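Local coordinates for 2-hydroxymethyl glutarate dehydrogenase (Eubacterium barkeri, PDB 3CKY), which catalyses the NAD-dependent interconversion of 2-formylglutarate and (S)-2-hydroxymethylglutarate, a step in the fermentation of nicotinate, at residues E220-K225 against R279-A284. Sequence-based numbering, arbitrary orientation.
Sequences EAKMEK and REDMSA
Lys222 and Asp281 form a buried salt bridge in the all-helical C-terminal domain of this beta-hydroxyacid dehydrogenase, where an Asx turn in the loop ahead of helix 286-293 meets helix 217-228. The pair is a worked example of how a buried lysine can be matched by a carboxylate whose own position is fixed. Lys222 NZ reaches Asp281 OD1 at 2.7 Å, on the syn side and only 16° out of the carboxylate plane, and the same oxygen also accepts from the backbone N of Phe236. The second oxygen is held within its own loop: Ser283 N donates to Asp281 OD2 at 2.9 Å from above the plane, closing the Asx turn, while Ser283 OG donates to Asp281 OD2 at 2.6 Å, using the anti lone pair of that oxygen. Four donors thus grip one carboxylate, which probably favours its charged form. Packing is tight along the lysine stem. A bend at chi2 (-55°) lays the chain across the end of Met282, whose methyl CE lies 3.5 Å from Lys222 CG; its 3.3 Å approach to Lys222 CE is shorter than usual for two carbons and may partly reflect the precision of the model. The flanks are looser: Glu224, Lys225 and Arg279 lie on the exposed side. At the foot of the lysine, the two beta carbons, Lys222 CB and Ser283 CB, lie 3.7 Å apart.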
loop_
_atom_site.group_PDB
_atom_site.type_symbol
_atom_site.label_atom_id
_atom_site.label_comp_id
_atom_site.label_asym_id
_atom_site.label_seq_id
_atom_site.Cartn_x
_atom_site.Cartn_y
_atom_site.Cartn_z
ATOM N N GLU A 220 -4.945 20.450 -13.707
ATOM C CA GLU A 220 -5.040 21.465 -14.758
ATOM C C GLU A 220 -5.046 20.843 -16.146
ATOM O O GLU A 220 -5.859 21.200 -16.987
ATOM C CB GLU A 220 -3.901 22.474 -14.648
ATOM C CG GLU A 220 -4.100 23.480 -13.520
ATOM C CD GLU A 220 -2.832 23.758 -12.720
ATOM O OE1 GLU A 220 -1.756 23.931 -13.361
ATOM O OE2 GLU A 220 -2.924 23.794 -11.458
ATOM N N ALA A 221 -4.158 19.885 -16.362
ATOM C CA ALA A 221 -4.020 19.250 -17.665
ATOM C C ALA A 221 -5.197 18.334 -18.031
ATOM O O ALA A 221 -5.603 18.275 -19.202
ATOM C CB ALA A 221 -2.723 18.469 -17.730
ATOM N N LYS A 222 -5.744 17.628 -17.050
ATOM C CA LYS A 222 -6.649 16.520 -17.343
ATOM C C LYS A 222 -8.137 16.809 -17.131
ATOM O O LYS A 222 -8.971 16.280 -17.845
ATOM C CB LYS A 222 -6.244 15.290 -16.531
ATOM C CG LYS A 222 -4.783 14.851 -16.724
ATOM C CD LYS A 222 -4.423 14.607 -18.171
ATOM C CE LYS A 222 -3.006 14.078 -18.321
ATOM N NZ LYS A 222 -2.645 13.885 -19.764
ATOM N N MET A 223 -8.455 17.647 -16.159
ATOM C CA MET A 223 -9.833 17.803 -15.698
ATOM C C MET A 223 -10.814 18.192 -16.817
ATOM O O MET A 223 -11.769 17.494 -17.114
ATOM C CB MET A 223 -9.865 18.850 -14.577
ATOM C CG MET A 223 -11.230 19.131 -13.994
ATOM S SD MET A 223 -11.809 17.716 -13.086
ATOM C CE MET A 223 -13.296 18.403 -12.298
ATOM N N GLU A 224 -10.551 19.304 -17.451
ATOM C CA GLU A 224 -11.443 19.802 -18.466
ATOM C C GLU A 224 -11.327 19.019 -19.779
ATOM O O GLU A 224 -12.338 18.599 -20.348
ATOM C CB GLU A 224 -11.148 21.274 -18.688
ATOM C CG GLU A 224 -12.233 22.008 -19.427
ATOM C CD GLU A 224 -12.072 23.519 -19.349
ATOM O OE1 GLU A 224 -11.757 24.018 -18.218
ATOM O OE2 GLU A 224 -12.273 24.180 -20.404
ATOM N N LYS A 225 -10.101 18.783 -20.231
ATOM C CA LYS A 225 -9.883 18.177 -21.541
ATOM C C LYS A 225 -10.310 16.706 -21.645
ATOM O O LYS A 225 -10.820 16.297 -22.693
ATOM C CB LYS A 225 -8.419 18.311 -21.960
ATOM C CG LYS A 225 -8.159 17.869 -23.400
ATOM C CD LYS A 225 -6.703 18.033 -23.804
ATOM C CE LYS A 225 -6.446 17.385 -25.171
ATOM N NZ LYS A 225 -4.987 17.341 -25.532
ATOM N N ARG A 279 -4.433 2.088 -23.115
ATOM C CA ARG A 279 -4.151 2.961 -24.265
ATOM C C ARG A 279 -4.842 4.325 -24.191
ATOM O O ARG A 279 -4.542 5.222 -24.973
ATOM C CB ARG A 279 -4.568 2.257 -25.559
ATOM C CG ARG A 279 -3.731 1.033 -25.883
ATOM C CD ARG A 279 -2.386 1.444 -26.436
ATOM N NE ARG A 279 -1.412 1.777 -25.393
ATOM C CZ ARG A 279 -0.388 2.631 -25.536
ATOM N NH1 ARG A 279 0.446 2.833 -24.515
ATOM N NH2 ARG A 279 -0.186 3.295 -26.675
ATOM N N GLU A 280 -5.761 4.483 -23.252
ATOM C CA GLU A 280 -6.401 5.767 -23.024
ATOM C C GLU A 280 -5.493 6.657 -22.189
ATOM O O GLU A 280 -4.588 6.156 -21.513
ATOM C CB GLU A 280 -7.730 5.556 -22.294
ATOM C CG GLU A 280 -8.714 4.727 -23.105
ATOM C CD GLU A 280 -10.096 4.610 -22.493
ATOM O OE1 GLU A 280 -10.909 3.867 -23.072
ATOM O OE2 GLU A 280 -10.402 5.241 -21.458
ATOM N N ASP A 281 -5.740 7.969 -22.220
ATOM C CA ASP A 281 -5.022 8.887 -21.369
ATOM C C ASP A 281 -5.127 8.374 -19.939
ATOM O O ASP A 281 -6.142 7.778 -19.540
ATOM C CB ASP A 281 -5.573 10.310 -21.465
ATOM C CG ASP A 281 -4.869 11.270 -20.532
ATOM O OD1 ASP A 281 -3.750 11.692 -20.868
ATOM O OD2 ASP A 281 -5.431 11.578 -19.452
ATOM N N MET A 282 -4.066 8.611 -19.176
ATOM C CA MET A 282 -3.977 8.100 -17.825
ATOM C C MET A 282 -5.058 8.623 -16.871
ATOM O O MET A 282 -5.318 7.985 -15.890
ATOM C CB MET A 282 -2.568 8.335 -17.260
ATOM C CG MET A 282 -1.987 9.762 -17.379
ATOM S SD MET A 282 -2.157 10.783 -15.918
ATOM C CE MET A 282 -3.714 11.536 -16.270
ATOM N N SER A 283 -5.710 9.744 -17.181
ATOM C CA SER A 283 -6.781 10.270 -16.340
ATOM C C SER A 283 -8.027 9.383 -16.375
ATOM O O SER A 283 -8.899 9.493 -15.498
ATOM C CB SER A 283 -7.153 11.703 -16.746
ATOM O OG SER A 283 -7.600 11.797 -18.093
ATOM N N ALA A 284 -8.103 8.507 -17.387
ATOM C CA ALA A 284 -9.147 7.470 -17.466
ATOM C C ALA A 284 -9.098 6.511 -16.280
ATOM O O ALA A 284 -10.016 5.752 -16.077
ATOM C CB ALA A 284 -9.049 6.691 -18.785
#